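Side-chain contacts in alginate lyase (Chitinophaga sp. MD30, PDB 6KCW), which degrades alginate as a bacterial lyase of polysaccharide lyase family 36, probably by beta-elimination, and carries a bound calcium ion: residues I8-N11 with A17-S20; Q35-I40 with T48-A53; V78-Q83 with V128-Y133. All blocks are in the same frame, centred on the assembly; numbering follows the deposited sequence.

Contact 1 of 3, residues I8-N11 with A17-S20; sequences INWN and AYSS. With CA (calcium ion), chain C.
W10 and Y18 lie on two loop segments whose backbones never meet, their CA atoms 9.9 Å apart, and two aromatic side chains bridge that distance. The side chains cross at about a right angle. The pyrrole edge of W10 is turned toward the face of Y18 in an offset edge-to-face pair with ring planes at 77°; the centroid of the five-membered ring of W10 is 5.2 Å from that of the Y18 ring. Along that edge, W10 CD1 rests 3.8 Å from Y18 CE1. Next to it, W10 NE1 points its hydrogen at Y18 OH in a weak hydrogen bond of 3.5 Å. The stronger hold on the phenol comes from D26 of helix 20-27, hydrogen-bonded to the same OH. With CG anti to the backbone N (chi1 -173°), the tyrosine ring extends toward the indole. On one face of that indole lies I8 CG2.

This pair sits at the edge of the beta-sandwich, where the loop after strand 5-8 and the loop leading into helix 20-27 pack against strand 38-41, whose I40 touches both rings. The W10 backbone takes a left-handed helical conformation, and the turn brings its two neighbours to one calcium ion. N9 O and N11 OD1 each bind calcium at 2.2 Å. Sharing the metal brings N9 O to 2.9 Å from N11 OD1. G43 and D233 contribute further ligands, together with two waters, one of them 2.7 Å from the calcium. N9 OD1, turned from the ion, instead accepts a hydrogen bond from N11 N (3.3 Å), closing an Asx turn, though with a weak bond.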
loop_
_atom_site.group_PDB
_atom_site.type_symbol
_atom_site.label_atom_id
_atom_site.label_comp_id
_atom_site.label_asym_id
_atom_site.label_seq_id
_atom_site.Cartn_x
_atom_site.Cartn_y
_atom_site.Cartn_z
ATOM N N ILE A 8 -5.647 -13.252 -6.802
ATOM C CA ILE A 8 -4.317 -13.794 -7.024
ATOM C C ILE A 8 -3.850 -14.348 -5.688
ATOM O O ILE A 8 -3.644 -13.587 -4.737
ATOM C CB ILE A 8 -3.332 -12.731 -7.552
ATOM C CG1 ILE A 8 -3.968 -11.900 -8.676
ATOM C CG2 ILE A 8 -2.061 -13.395 -8.069
ATOM C CD1 ILE A 8 -3.188 -10.649 -9.085
ATOM N N ASN A 9 -3.698 -15.665 -5.601
ATOM C CA ASN A 9 -3.152 -16.287 -4.405
ATOM C C ASN A 9 -1.849 -17.007 -4.680
ATOM O O ASN A 9 -1.306 -17.646 -3.770
ATOM C CB ASN A 9 -4.155 -17.266 -3.785
ATOM C CG ASN A 9 -4.644 -18.304 -4.776
ATOM O OD1 ASN A 9 -4.060 -18.486 -5.849
ATOM N ND2 ASN A 9 -5.731 -18.982 -4.428
ATOM N N TRP A 10 -1.355 -16.957 -5.913
ATOM C CA TRP A 10 -0.024 -17.452 -6.250
ATOM C C TRP A 10 0.137 -18.934 -5.930
ATOM O O TRP A 10 1.260 -19.419 -5.757
ATOM C CB TRP A 10 1.052 -16.619 -5.539
ATOM C CG TRP A 10 1.034 -15.180 -5.975
ATOM C CD1 TRP A 10 1.560 -14.671 -7.127
ATOM C CD2 TRP A 10 0.454 -14.069 -5.275
ATOM N NE1 TRP A 10 1.350 -13.320 -7.189
ATOM C CE2 TRP A 10 0.676 -12.920 -6.065
ATOM C CE3 TRP A 10 -0.230 -13.933 -4.060
ATOM C CZ2 TRP A 10 0.232 -11.654 -5.686
ATOM C CZ3 TRP A 10 -0.666 -12.669 -3.683
ATOM C CH2 TRP A 10 -0.433 -11.549 -4.496
ATOM N N ASN A 11 -0.975 -19.669 -5.848
ATOM C CA ASN A 11 -0.912 -21.085 -5.503
ATOM C C ASN A 11 -0.617 -21.976 -6.700
ATOM O O ASN A 11 -0.176 -23.116 -6.519
ATOM C CB ASN A 11 -2.215 -21.503 -4.843
ATOM C CG ASN A 11 -2.317 -20.992 -3.444
ATOM O OD1 ASN A 11 -1.378 -20.375 -2.947
ATOM N ND2 ASN A 11 -3.454 -21.229 -2.793
ATOM N N ALA A 17 11.681 -17.553 -8.762
ATOM C CA ALA A 17 11.569 -16.156 -9.156
ATOM C C ALA A 17 10.257 -15.888 -9.880
ATOM O O ALA A 17 9.742 -16.724 -10.631
ATOM C CB ALA A 17 12.755 -15.754 -10.042
ATOM N N TYR A 18 9.724 -14.699 -9.633
ATOM C CA TYR A 18 8.486 -14.203 -10.215
ATOM C C TYR A 18 8.880 -13.064 -11.149
ATOM O O TYR A 18 9.427 -12.046 -10.704
ATOM C CB TYR A 18 7.551 -13.747 -9.095
ATOM C CG TYR A 18 6.141 -13.339 -9.471
ATOM C CD1 TYR A 18 5.170 -14.290 -9.754
ATOM C CD2 TYR A 18 5.759 -11.993 -9.458
ATOM C CE1 TYR A 18 3.868 -13.914 -10.065
ATOM C CE2 TYR A 18 4.465 -11.604 -9.768
ATOM C CZ TYR A 18 3.520 -12.570 -10.067
ATOM O OH TYR A 18 2.228 -12.185 -10.374
ATOM N N SER A 19 8.644 -13.253 -12.440
ATOM C CA SER A 19 9.175 -12.338 -13.434
ATOM C C SER A 19 8.236 -11.151 -13.621
ATOM O O SER A 19 7.136 -11.105 -13.071
ATOM C CB SER A 19 9.382 -13.063 -14.760
ATOM O OG SER A 19 8.137 -13.263 -15.400
ATOM N N SER A 20 8.690 -10.172 -14.415
ATOM C CA SER A 20 7.800 -9.083 -14.800
ATOM C C SER A 20 6.606 -9.615 -15.578
ATOM O O SER A 20 5.462 -9.227 -15.313
ATOM C CB SER A 20 8.545 -8.026 -15.627
ATOM O OG SER A 20 9.932 -8.292 -15.717
HETATM CA CA CA C . -1.019 -18.545 -1.774
HETATM O O HOH W 1 -0.733 -20.393 -0.755
HETATM O O HOH W 2 -3.575 -18.803 -1.046
#

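Contact 2 of 3, residues Q35-I40 with T48-A53; sequences QSRSYI and TLLKNA
R37 runs alongside the start of 48-53, from T48 to L50, and its side chain crosses that of L50 at about a right angle. CB starts against the T48 backbone, 3.6 Å from T48 O. R37 CG stays near the same oxygen, a looser approach than those of its neighbours in the chain. A bend at chi2 (-100°) turns the chain along the neighbouring segment, and R37 CD again comes to 3.6 Å from T48 O while also approaching the branch point of L50. The contact lies at the open end of the beta hairpin of strands 38-41 and 44-49, remote from its turn. There T48 N donates to R37 O at 2.9 Å. Beyond the bend the guanidinium lays one face on L50: CD1 of the leucine is 3.3 Å from R37 NE and 3.4 Å from R37 CZ. R37 NE has no polar partner in the model, although the contact buries it. At the tip R37 NH2 shares the same methyl, whereas NH1 makes weak hydrogen bonds to the carbonyls of G56 and G59. A water donates to R37 O and is also hydrogen-bonded to T48 OG1, the water oxygen lying 2.6 Å from OG1.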
loop_
_atom_site.group_PDB
_atom_site.type_symbol
_atom_site.label_atom_id
_atom_site.label_comp_id
_atom_site.label_asym_id
_atom_site.label_seq_id
_atom_site.Cartn_x
_atom_site.Cartn_y
_atom_site.Cartn_z
ATOM N N GLN A 35 12.030 -7.981 -11.252
ATOM C CA GLN A 35 11.938 -9.409 -10.968
ATOM C C GLN A 35 13.027 -9.889 -10.025
ATOM O O GLN A 35 12.940 -11.019 -9.524
ATOM C CB GLN A 35 11.989 -10.227 -12.264
ATOM C CG GLN A 35 12.501 -9.485 -13.469
ATOM C CD GLN A 35 12.650 -10.383 -14.682
ATOM O OE1 GLN A 35 12.850 -11.594 -14.554
ATOM N NE2 GLN A 35 12.565 -9.790 -15.869
ATOM N N SER A 36 14.036 -9.057 -9.769
ATOM C CA SER A 36 15.085 -9.391 -8.819
ATOM C C SER A 36 14.597 -9.350 -7.377
ATOM O O SER A 36 15.279 -9.883 -6.494
ATOM C CB SER A 36 16.263 -8.428 -9.020
ATOM O OG SER A 36 17.399 -8.798 -8.259
ATOM N N ARG A 37 13.436 -8.730 -7.118
ATOM C CA ARG A 37 12.878 -8.646 -5.773
ATOM C C ARG A 37 11.537 -9.365 -5.620
ATOM O O ARG A 37 10.936 -9.297 -4.541
ATOM C CB ARG A 37 12.705 -7.185 -5.344
ATOM C CG ARG A 37 13.639 -6.193 -5.985
ATOM C CD ARG A 37 14.769 -5.858 -5.038
ATOM N NE ARG A 37 15.877 -5.262 -5.747
ATOM C CZ ARG A 37 15.922 -3.983 -6.087
ATOM N NH1 ARG A 37 14.925 -3.162 -5.793
ATOM N NH2 ARG A 37 16.967 -3.495 -6.750
ATOM N N SER A 38 11.037 -10.040 -6.655
ATOM C CA SER A 38 9.782 -10.772 -6.559
ATOM C C SER A 38 10.053 -12.252 -6.760
ATOM O O SER A 38 10.670 -12.651 -7.757
ATOM C CB SER A 38 8.752 -10.269 -7.566
ATOM O OG SER A 38 9.324 -10.174 -8.852
ATOM N N TYR A 39 9.582 -13.052 -5.808
ATOM C CA TYR A 39 9.931 -14.458 -5.698
ATOM C C TYR A 39 8.749 -15.161 -5.047
ATOM O O TYR A 39 8.247 -14.693 -4.016
ATOM C CB TYR A 39 11.209 -14.620 -4.864
ATOM C CG TYR A 39 11.673 -16.043 -4.649
ATOM C CD1 TYR A 39 11.209 -16.795 -3.569
ATOM C CD2 TYR A 39 12.596 -16.631 -5.510
ATOM C CE1 TYR A 39 11.640 -18.107 -3.366
ATOM C CE2 TYR A 39 13.033 -17.934 -5.312
ATOM C CZ TYR A 39 12.547 -18.669 -4.244
ATOM O OH TYR A 39 12.973 -19.964 -4.037
ATOM N N ILE A 40 8.275 -16.242 -5.666
ATOM C CA ILE A 40 7.244 -17.067 -5.051
ATOM C C ILE A 40 7.920 -17.990 -4.049
ATOM O O ILE A 40 8.738 -18.837 -4.417
ATOM C CB ILE A 40 6.449 -17.869 -6.091
ATOM C CG1 ILE A 40 5.790 -16.950 -7.105
ATOM C CG2 ILE A 40 5.322 -18.656 -5.400
ATOM C CD1 ILE A 40 4.639 -16.122 -6.499
ATOM N N THR A 48 11.643 -8.478 -1.830
ATOM C CA THR A 48 12.912 -8.213 -1.162
ATOM C C THR A 48 13.124 -6.714 -0.981
ATOM O O THR A 48 12.969 -5.940 -1.933
ATOM C CB THR A 48 14.095 -8.791 -1.946
ATOM O OG1 THR A 48 13.946 -10.208 -2.080
ATOM C CG2 THR A 48 15.397 -8.513 -1.212
ATOM N N LEU A 49 13.491 -6.309 0.231
ATOM C CA LEU A 49 14.042 -4.983 0.481
ATOM C C LEU A 49 15.545 -5.135 0.696
ATOM O O LEU A 49 15.973 -5.753 1.679
ATOM C CB LEU A 49 13.392 -4.316 1.690
ATOM C CG LEU A 49 11.866 -4.172 1.705
ATOM C CD1 LEU A 49 11.399 -3.638 3.050
ATOM C CD2 LEU A 49 11.396 -3.288 0.568
ATOM N N LEU A 50 16.339 -4.570 -0.218
ATOM C CA LEU A 50 17.785 -4.728 -0.155
ATOM C C LEU A 50 18.409 -3.793 0.869
ATOM O O LEU A 50 17.963 -2.660 1.081
ATOM C CB LEU A 50 18.445 -4.494 -1.516
ATOM C CG LEU A 50 17.904 -5.158 -2.775
ATOM C CD1 LEU A 50 18.535 -4.542 -3.994
ATOM C CD2 LEU A 50 18.184 -6.641 -2.735
ATOM N N LYS A 51 19.475 -4.283 1.487
ATOM C CA LYS A 51 20.237 -3.498 2.440
ATOM C C LYS A 51 20.813 -2.242 1.782
ATOM O O LYS A 51 21.093 -2.209 0.576
ATOM C CB LYS A 51 21.358 -4.361 3.019
ATOM C CG LYS A 51 22.345 -4.844 1.964
ATOM C CD LYS A 51 23.483 -5.659 2.544
ATOM C CE LYS A 51 24.261 -6.251 1.407
ATOM N NZ LYS A 51 23.312 -6.580 0.309
ATOM N N ASN A 52 20.983 -1.196 2.598
ATOM C CA ASN A 52 21.640 0.052 2.190
ATOM C C ASN A 52 20.945 0.702 0.993
ATOM O O ASN A 52 21.602 1.134 0.040
ATOM C CB ASN A 52 23.124 -0.178 1.871
ATOM C CG ASN A 52 23.856 -0.939 2.968
ATOM O OD1 ASN A 52 24.533 -1.939 2.700
ATOM N ND2 ASN A 52 23.729 -0.468 4.205
ATOM N N ALA A 53 19.613 0.746 1.014
ATOM C CA ALA A 53 18.883 1.373 -0.080
ATOM C C ALA A 53 17.505 1.796 0.393
ATOM O O ALA A 53 16.976 1.278 1.380
ATOM C CB ALA A 53 18.748 0.450 -1.288
HETATM O O HOH W 3 11.954 -11.684 -2.752
#

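Contact 3 of 3, residues V78-Q83 with V128-Y133. With PO4 (phosphate ion), chain B.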
loop_
_atom_site.group_PDB
_atom_site.type_symbol
_atom_site.label_atom_id
_atom_site.label_comp_id
_atom_site.label_asym_id
_atom_site.label_seq_id
_atom_site.Cartn_x
_atom_site.Cartn_y
_atom_site.Cartn_z
ATOM N N VAL A 78 -0.395 -10.360 4.698
ATOM C CA VAL A 78 0.980 -9.898 4.707
ATOM C C VAL A 78 1.651 -10.445 5.953
ATOM O O VAL A 78 1.027 -10.548 7.014
ATOM C CB VAL A 78 1.060 -8.359 4.634
ATOM C CG1 VAL A 78 0.202 -7.725 5.712
ATOM C CG2 VAL A 78 2.507 -7.910 4.737
ATOM N N ARG A 79 2.909 -10.853 5.802
ATOM C CA ARG A 79 3.710 -11.411 6.879
ATOM C C ARG A 79 5.128 -10.884 6.734
ATOM O O ARG A 79 5.699 -10.942 5.641
ATOM C CB ARG A 79 3.709 -12.943 6.824
ATOM C CG ARG A 79 3.998 -13.636 8.148
ATOM C CD ARG A 79 4.976 -14.786 7.955
ATOM N NE ARG A 79 4.731 -15.512 6.714
ATOM C CZ ARG A 79 5.685 -16.115 6.013
ATOM N NH1 ARG A 79 6.950 -16.059 6.432
ATOM N NH2 ARG A 79 5.383 -16.753 4.887
ATOM N N PHE A 80 5.684 -10.351 7.818
ATOM C CA PHE A 80 7.090 -9.978 7.810
ATOM C C PHE A 80 7.930 -11.213 8.086
ATOM O O PHE A 80 7.537 -12.089 8.862
ATOM C CB PHE A 80 7.382 -8.895 8.846
ATOM C CG PHE A 80 6.812 -7.564 8.493
ATOM C CD1 PHE A 80 5.520 -7.222 8.882
ATOM C CD2 PHE A 80 7.566 -6.643 7.770
ATOM C CE1 PHE A 80 4.993 -5.994 8.549
ATOM C CE2 PHE A 80 7.047 -5.416 7.431
ATOM C CZ PHE A 80 5.763 -5.083 7.821
ATOM N N HIS A 81 9.082 -11.284 7.430
ATOM C CA HIS A 81 9.974 -12.414 7.573
ATOM C C HIS A 81 10.350 -12.628 9.039
ATOM O O HIS A 81 10.170 -11.764 9.899
ATOM C CB HIS A 81 11.223 -12.194 6.726
ATOM C CG HIS A 81 12.181 -13.341 6.748
ATOM N ND1 HIS A 81 13.224 -13.420 7.643
ATOM C CD2 HIS A 81 12.255 -14.455 5.981
ATOM C CE1 HIS A 81 13.904 -14.532 7.423
ATOM N NE2 HIS A 81 13.335 -15.177 6.422
ATOM N N SER A 82 10.904 -13.811 9.305
ATOM C CA SER A 82 11.213 -14.217 10.671
ATOM C C SER A 82 12.223 -13.281 11.321
ATOM O O SER A 82 12.064 -12.896 12.485
ATOM C CB SER A 82 11.739 -15.655 10.669
ATOM O OG SER A 82 11.718 -16.200 11.973
ATOM N N GLN A 83 13.277 -12.920 10.594
ATOM C CA GLN A 83 14.283 -11.981 11.076
ATOM C C GLN A 83 14.211 -10.660 10.330
ATOM O O GLN A 83 15.237 -10.070 10.000
ATOM C CB GLN A 83 15.690 -12.552 10.943
ATOM C CG GLN A 83 16.053 -13.564 11.987
ATOM C CD GLN A 83 16.035 -14.943 11.417
ATOM O OE1 GLN A 83 16.827 -15.267 10.524
ATOM N NE2 GLN A 83 15.116 -15.771 11.902
ATOM N N VAL A 128 6.579 -0.908 17.389
ATOM C CA VAL A 128 6.518 -1.168 15.952
ATOM C C VAL A 128 5.089 -1.556 15.592
ATOM O O VAL A 128 4.552 -2.522 16.142
ATOM C CB VAL A 128 7.495 -2.278 15.521
ATOM C CG1 VAL A 128 7.306 -2.596 14.044
ATOM C CG2 VAL A 128 8.931 -1.858 15.809
ATOM N N PHE A 129 4.490 -0.839 14.640
ATOM C CA PHE A 129 3.084 -1.059 14.327
ATOM C C PHE A 129 2.822 -0.839 12.842
ATOM O O PHE A 129 3.699 -0.427 12.083
ATOM C CB PHE A 129 2.176 -0.140 15.168
ATOM C CG PHE A 129 2.671 1.280 15.268
ATOM C CD1 PHE A 129 2.352 2.213 14.291
ATOM C CD2 PHE A 129 3.456 1.681 16.339
ATOM C CE1 PHE A 129 2.812 3.515 14.370
ATOM C CE2 PHE A 129 3.922 2.984 16.434
ATOM C CZ PHE A 129 3.603 3.905 15.445
ATOM N N PHE A 130 1.593 -1.151 12.440
ATOM C CA PHE A 130 1.022 -0.670 11.194
ATOM C C PHE A 130 0.448 0.731 11.413
ATOM O O PHE A 130 0.147 1.134 12.538
ATOM C CB PHE A 130 -0.071 -1.629 10.693
ATOM C CG PHE A 130 0.457 -2.921 10.122
ATOM C CD1 PHE A 130 1.259 -2.917 8.988
ATOM C CD2 PHE A 130 0.137 -4.135 10.705
ATOM C CE1 PHE A 130 1.747 -4.088 8.448
ATOM C CE2 PHE A 130 0.618 -5.326 10.162
ATOM C CZ PHE A 130 1.437 -5.293 9.026
ATOM N N GLN A 131 0.320 1.491 10.323
ATOM C CA GLN A 131 -0.265 2.819 10.446
ATOM C C GLN A 131 -0.779 3.231 9.084
ATOM O O GLN A 131 -0.093 2.997 8.079
ATOM C CB GLN A 131 0.743 3.859 10.972
ATOM C CG GLN A 131 1.798 4.343 9.948
ATOM C CD GLN A 131 2.778 5.388 10.503
ATOM O OE1 GLN A 131 2.850 5.615 11.715
ATOM N NE2 GLN A 131 3.533 6.028 9.609
ATOM N N PRO A 132 -1.965 3.817 8.996
ATOM C CA PRO A 132 -2.378 4.441 7.739
ATOM C C PRO A 132 -1.354 5.481 7.316
ATOM O O PRO A 132 -0.591 6.011 8.127
ATOM C CB PRO A 132 -3.723 5.100 8.078
ATOM C CG PRO A 132 -4.144 4.506 9.401
ATOM C CD PRO A 132 -2.896 4.089 10.104
ATOM N N TYR A 133 -1.346 5.774 6.018
ATOM C CA TYR A 133 -0.415 6.753 5.457
ATOM C C TYR A 133 -1.118 7.381 4.252
ATOM O O TYR A 133 -0.960 6.925 3.120
ATOM C CB TYR A 133 0.912 6.110 5.077
ATOM C CG TYR A 133 2.014 7.123 4.939
ATOM C CD1 TYR A 133 2.551 7.736 6.064
ATOM C CD2 TYR A 133 2.501 7.489 3.693
ATOM C CE1 TYR A 133 3.541 8.671 5.962
ATOM C CE2 TYR A 133 3.501 8.430 3.581
ATOM C CZ TYR A 133 4.020 9.015 4.720
ATOM O OH TYR A 133 5.012 9.962 4.622
HETATM P P PO4 B . 6.352 9.649 1.157
HETATM O O1 PO4 B . 6.108 8.627 0.077
HETATM O O2 PO4 B . 7.415 10.620 0.689
HETATM O O3 PO4 B . 6.899 9.000 2.408
HETATM O O4 PO4 B . 5.058 10.431 1.430
#
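F80 and F130 approach each other from opposite directions, and their rings meet at a corner without stacking. The planes are inclined at 36° and the centroids stand 6.0 Å apart, an oblique meeting of rims. The touching atoms belong to the outer ends of the rings: F80 CE1 comes to 3.7 Å from F130 CZ and 3.8 Å from F130 CE1. For F80 the partner lies at the edge, near the ring plane. F130 holds CG beside the backbone N (chi1 -74°), which carries CZ across to the other segment, where V78 CG1 also reaches it at 4.3 Å. Further aromatic rings complete the setting: F84, W86 and W120 meet F80 edge-to-face, and Y163 does the same with F130.

Farther along each segment the chemistry turns polar. Beyond F80, the chain is folded back by Q83 N donating to H81 ND1 at 3.0 Å, from 33° out of the imidazole plane. Three residues past F130, Y133 OH donates to PO4 O4 at 3.2 Å, the phosphate probably coming from the crystallisation liquor; that oxygen also lies near the ring plane, beside CE2. The same hydroxyl is hydrogen-bonded to G144 N, and K91 both makes a cation-pi contact with the ring and, together with R117, hydrogen-bonds the phosphate. A phenylalanine in place of Y133 would probably leave G144 N without this partner and the phosphate held by the basic side chains with one bond fewer.

Strands 71-80 and 128-135 belong to different antiparallel sheets, and the apolar side chains meeting between them form part of the hydrophobic core between the two sheets of a beta-sandwich, consistent with the jelly-roll architecture of the concanavalin clan.

Contacts 1 and 2 adjoin on one side of the chain, their centres 14 Å apart: Y18 O probably hydrogen-bonds S38 OG, and W10 packs on I40. Both are largely buried yet lie toward the periphery, the contact centres about 17 to 18 Å from the centre of the chain, and mix polar with apolar groups: a metal-binding turn beside an aromatic pair in one, a hairpin backbone bond beside an arginine laid on leucine in the other. Contact 3, its centre closer to that of the chain, joins the two sheets by purely apolar touches. It shares the nine-stranded sheet with contact 2, although their nearest atoms remain about 6 Å apart.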